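Local coordinates for Alr1585 protein (Nostoc sp., PDB 5C2I), which is a haem-containing peroxidase of the dye-decolorizing (DyP) type, which probably uses hydrogen peroxide to oxidise dyes and related substrates, at residues K22-L35 and I237-G251. The protein carries 1 engineered substitution. Numbering follows the deposited sequence.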
# COMPACT_ATOMS: atom_id res chain seq x y z
N LYS A 22 -9.93 -5.13 44.14
CA LYS A 22 -11.32 -5.41 44.48
C LYS A 22 -12.27 -5.46 43.27
O LYS A 22 -13.42 -5.86 43.42
CB LYS A 22 -11.83 -4.43 45.54
CG LYS A 22 -11.88 -2.97 45.19
CD LYS A 22 -12.10 -2.14 46.46
CE LYS A 22 -12.23 -0.66 46.09
NZ LYS A 22 -10.93 -0.02 45.71
N TYR A 23 -11.80 -5.02 42.10
CA TYR A 23 -12.60 -5.06 40.86
C TYR A 23 -12.41 -6.36 40.07
O TYR A 23 -12.99 -6.53 39.02
CB TYR A 23 -12.25 -3.86 39.97
CG TYR A 23 -12.57 -2.53 40.65
CD1 TYR A 23 -13.85 -2.02 40.66
CD2 TYR A 23 -11.57 -1.83 41.33
CE1 TYR A 23 -14.15 -0.81 41.30
CE2 TYR A 23 -11.85 -0.62 41.99
CZ TYR A 23 -13.15 -0.12 41.97
OH TYR A 23 -13.44 1.07 42.59
N ARG A 24 -11.65 -7.32 40.62
CA ARG A 24 -11.37 -8.55 39.90
C ARG A 24 -12.64 -9.29 39.48
O ARG A 24 -12.79 -9.70 38.33
CB ARG A 24 -10.48 -9.48 40.74
CG ARG A 24 -10.04 -10.74 40.02
CD ARG A 24 -9.16 -11.60 40.94
NE ARG A 24 -7.84 -10.98 41.07
CZ ARG A 24 -6.88 -10.97 40.14
NH1 ARG A 24 -7.03 -11.56 38.96
NH2 ARG A 24 -5.74 -10.33 40.40
N ASN A 25 -13.56 -9.51 40.42
CA ASN A 25 -14.74 -10.34 40.12
C ASN A 25 -15.67 -9.61 39.16
O ASN A 25 -16.30 -10.20 38.27
CB ASN A 25 -15.49 -10.74 41.41
CG ASN A 25 -14.70 -11.76 42.22
OD1 ASN A 25 -13.84 -12.44 41.69
ND2 ASN A 25 -14.98 -11.84 43.50
N LEU A 26 -15.72 -8.30 39.32
CA LEU A 26 -16.52 -7.50 38.43
C LEU A 26 -16.08 -7.68 37.00
O LEU A 26 -16.90 -7.93 36.11
CB LEU A 26 -16.43 -6.05 38.84
CG LEU A 26 -17.24 -5.09 37.89
CD1 LEU A 26 -17.86 -4.00 38.73
CD2 LEU A 26 -16.31 -4.49 36.91
N LEU A 27 -14.76 -7.58 36.77
CA LEU A 27 -14.24 -7.66 35.41
C LEU A 27 -14.46 -9.06 34.78
O LEU A 27 -14.54 -9.20 33.57
CB LEU A 27 -12.75 -7.31 35.36
CG LEU A 27 -12.39 -5.86 35.70
CD1 LEU A 27 -10.87 -5.65 35.67
CD2 LEU A 27 -13.07 -4.88 34.75
N ASN A 28 -14.50 -10.10 35.62
CA ASN A 28 -14.71 -11.45 35.15
C ASN A 28 -16.12 -11.70 34.66
O ASN A 28 -16.31 -12.49 33.77
CB ASN A 28 -14.42 -12.45 36.28
CG ASN A 28 -14.24 -13.86 35.75
OD1 ASN A 28 -13.48 -14.10 34.80
ND2 ASN A 28 -15.03 -14.80 36.29
N ASP A 29 -17.11 -11.04 35.25
CA ASP A 29 -18.53 -11.28 34.93
C ASP A 29 -19.18 -10.21 34.09
O ASP A 29 -20.36 -10.36 33.67
CB ASP A 29 -19.36 -11.49 36.23
CG ASP A 29 -20.62 -12.35 35.99
OD1 ASP A 29 -20.57 -13.22 35.10
OD2 ASP A 29 -21.62 -12.21 36.77
N LEU A 30 -18.44 -9.13 33.84
CA LEU A 30 -18.93 -8.01 33.00
C LEU A 30 -18.53 -8.29 31.58
O LEU A 30 -17.37 -8.67 31.31
CB LEU A 30 -18.28 -6.70 33.45
CG LEU A 30 -18.56 -5.44 32.62
CD1 LEU A 30 -20.03 -5.02 32.79
CD2 LEU A 30 -17.66 -4.31 33.04
N GLN A 31 -19.42 -8.06 30.64
CA GLN A 31 -19.07 -8.18 29.22
C GLN A 31 -18.06 -7.08 28.80
O GLN A 31 -18.03 -5.98 29.36
CB GLN A 31 -20.30 -8.05 28.33
CG GLN A 31 -21.25 -9.23 28.44
CD GLN A 31 -22.29 -9.23 27.35
OE1 GLN A 31 -21.96 -9.18 26.15
NE2 GLN A 31 -23.54 -9.30 27.74
N GLY A 32 -17.22 -7.39 27.83
CA GLY A 32 -16.33 -6.43 27.19
C GLY A 32 -17.06 -5.39 26.35
O GLY A 32 -18.29 -5.41 26.23
N ASN A 33 -16.27 -4.44 25.82
CA ASN A 33 -16.75 -3.36 24.95
C ASN A 33 -17.51 -2.27 25.69
O ASN A 33 -17.94 -1.29 25.07
CB ASN A 33 -17.61 -3.91 23.79
CG ASN A 33 -17.74 -2.96 22.62
OD1 ASN A 33 -16.81 -2.24 22.26
ND2 ASN A 33 -18.90 -2.99 21.98
N ILE A 34 -17.61 -2.38 27.00
CA ILE A 34 -18.35 -1.41 27.79
C ILE A 34 -17.37 -0.41 28.43
O ILE A 34 -17.35 0.74 28.03
CB ILE A 34 -19.24 -2.11 28.83
CG1 ILE A 34 -20.31 -2.98 28.10
CG2 ILE A 34 -19.95 -1.10 29.71
CD1 ILE A 34 -21.03 -3.99 29.01
N LEU A 35 -16.52 -0.88 29.35
CA LEU A 35 -15.51 -0.02 29.96
C LEU A 35 -14.41 0.42 28.99
O LEU A 35 -13.83 1.50 29.18
CB LEU A 35 -14.88 -0.69 31.17
CG LEU A 35 -15.86 -1.05 32.28
CD1 LEU A 35 -15.11 -1.70 33.44
CD2 LEU A 35 -16.68 0.14 32.76
N ILE A 237 -21.91 4.12 34.08
CA ILE A 237 -22.03 3.17 32.98
C ILE A 237 -22.54 1.77 33.40
O ILE A 237 -23.22 1.12 32.61
CB ILE A 237 -20.67 3.08 32.21
CG1 ILE A 237 -20.81 2.38 30.88
CG2 ILE A 237 -19.57 2.40 33.05
CD1 ILE A 237 -19.59 2.47 29.99
N LEU A 238 -22.19 1.32 34.61
CA LEU A 238 -22.62 0.01 35.08
C LEU A 238 -23.85 0.04 35.96
O LEU A 238 -24.04 0.97 36.71
CB LEU A 238 -21.48 -0.68 35.84
CG LEU A 238 -20.17 -0.84 35.07
CD1 LEU A 238 -19.20 -1.69 35.85
CD2 LEU A 238 -20.39 -1.42 33.69
N VAL A 239 -24.65 -1.02 35.91
CA VAL A 239 -25.69 -1.28 36.90
C VAL A 239 -25.62 -2.75 37.28
O VAL A 239 -25.25 -3.63 36.47
CB VAL A 239 -27.15 -1.01 36.50
CG1 VAL A 239 -27.44 0.49 36.45
CG2 VAL A 239 -27.43 -1.70 35.20
N GLU A 240 -26.02 -3.00 38.50
CA GLU A 240 -26.13 -4.38 38.96
C GLU A 240 -27.07 -5.15 38.05
O GLU A 240 -28.17 -4.68 37.74
CB GLU A 240 -26.69 -4.44 40.37
CG GLU A 240 -25.67 -4.26 41.43
CD GLU A 240 -26.28 -4.41 42.83
OE1 GLU A 240 -27.32 -5.07 43.00
OE2 GLU A 240 -25.70 -3.82 43.74
N ASP A 241 -26.66 -6.32 37.61
CA ASP A 241 -27.58 -7.18 36.89
C ASP A 241 -28.50 -7.83 37.96
O ASP A 241 -28.05 -8.65 38.75
CB ASP A 241 -26.82 -8.23 36.11
CG ASP A 241 -27.75 -9.17 35.32
OD1 ASP A 241 -28.99 -9.14 35.52
OD2 ASP A 241 -27.20 -9.91 34.48
N PRO A 242 -29.80 -7.47 37.97
CA PRO A 242 -30.69 -8.06 39.00
C PRO A 242 -30.74 -9.59 38.96
O PRO A 242 -31.14 -10.18 39.94
CB PRO A 242 -32.07 -7.49 38.70
CG PRO A 242 -32.01 -6.99 37.31
CD PRO A 242 -30.56 -6.76 36.93
N ASN A 243 -30.31 -10.23 37.87
CA ASN A 243 -30.32 -11.73 37.77
C ASN A 243 -28.92 -12.31 37.63
O ASN A 243 -28.75 -13.47 37.21
CB ASN A 243 -31.13 -12.12 36.55
CG ASN A 243 -32.51 -11.50 36.58
OD1 ASN A 243 -33.31 -11.75 37.50
ND2 ASN A 243 -32.79 -10.65 35.60
N GLY A 244 -27.89 -11.54 37.97
CA GLY A 244 -26.53 -12.09 37.98
C GLY A 244 -26.36 -13.10 39.10
O GLY A 244 -27.16 -13.13 40.01
N ASN A 245 -25.32 -13.94 39.04
CA ASN A 245 -25.08 -14.99 40.05
C ASN A 245 -23.78 -14.83 40.86
O ASN A 245 -23.31 -15.83 41.46
CB ASN A 245 -25.01 -16.30 39.30
CG ASN A 245 -26.35 -16.64 38.73
OD1 ASN A 245 -27.39 -16.50 39.42
ND2 ASN A 245 -26.37 -17.12 37.49
N THR A 246 -23.18 -13.64 40.87
CA THR A 246 -21.93 -13.42 41.63
C THR A 246 -22.20 -12.25 42.52
O THR A 246 -23.29 -11.62 42.43
CB THR A 246 -20.66 -13.14 40.78
OG1 THR A 246 -20.68 -11.80 40.25
CG2 THR A 246 -20.53 -14.14 39.61
N LYS A 247 -21.25 -11.97 43.42
CA LYS A 247 -21.41 -10.83 44.32
C LYS A 247 -21.23 -9.51 43.52
O LYS A 247 -21.61 -8.45 43.99
CB LYS A 247 -20.40 -10.88 45.47
CG LYS A 247 -20.49 -12.08 46.39
CD LYS A 247 -21.84 -12.16 47.05
CE LYS A 247 -21.78 -13.25 48.12
NZ LYS A 247 -23.08 -13.95 48.22
N ASP A 248 -20.65 -9.61 42.33
CA ASP A 248 -20.26 -8.47 41.56
C ASP A 248 -20.65 -8.64 40.10
O ASP A 248 -19.82 -8.48 39.23
CB ASP A 248 -18.73 -8.30 41.74
CG ASP A 248 -18.37 -7.61 43.03
OD1 ASP A 248 -19.17 -6.78 43.52
OD2 ASP A 248 -17.26 -7.83 43.52
N SER A 249 -21.92 -8.92 39.85
CA SER A 249 -22.45 -9.11 38.48
C SER A 249 -23.09 -7.85 37.94
O SER A 249 -24.14 -7.40 38.45
CB SER A 249 -23.52 -10.21 38.50
OG SER A 249 -22.94 -11.47 38.81
N TYR A 250 -22.47 -7.28 36.91
CA TYR A 250 -22.90 -5.99 36.37
C TYR A 250 -23.15 -6.06 34.90
O TYR A 250 -22.61 -6.96 34.20
CB TYR A 250 -21.84 -4.90 36.65
CG TYR A 250 -21.82 -4.49 38.09
CD1 TYR A 250 -21.18 -5.25 39.05
CD2 TYR A 250 -22.51 -3.34 38.51
CE1 TYR A 250 -21.21 -4.90 40.39
CE2 TYR A 250 -22.54 -3.00 39.85
CZ TYR A 250 -21.90 -3.77 40.78
OH TYR A 250 -21.94 -3.42 42.12
N GLY A 251 -23.95 -5.09 34.44
CA GLY A 251 -24.25 -4.90 33.04
C GLY A 251 -24.32 -3.40 32.74
O GLY A 251 -23.94 -2.55 33.57
O HOH W 1 -15.42 -7.09 41.88
O HOH W 2 -19.61 -7.97 36.59
O HOH W 3 -22.18 -7.43 31.49
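Leu26 sets its CD1 obliquely against the ring of Tyr250, 3.6 Å from CD1 of the tyrosine, while the carbonyl O of Asp248 and a water lie in plane at the ring's edge. That water donates to the carbonyls of Leu26 and Asp248 and accepts from Tyr250 N, joining helix 24-29 to the start of strand 250-261; a second donates to Asp248 OD2 and Lys22 O and takes the N-H of Leu26. The carboxylate of Asp29, swung away from its own N (chi1 -154°), receives the Ser249 hydroxyl at OD2, 2.5 Å from OG and nearly along the C-O axis. Ser249 OG in turn accepts from Thr246 N and OG1, and Ser462 OG also bonds Asp29 OD2. With an alanine at Ser249 this carboxylate would probably lose one of its hydroxyl partners, and Thr246 N and OG1 their shared acceptor. Farther along, Leu238 meets Leu30 tip to tip (CD2 to CD1, 3.7 Å), and Ile237 CD1 packs 3.6 Å from Ile34 CG2. Asp241 to Gly244 form a type I turn within the connection between antiparallel strands 239-240 and 250-261; this beta hairpin packs against helix 24-29, tying the N-terminal part to the C-terminal domain of the two-domain, ferredoxin-like DyP-type peroxidase fold.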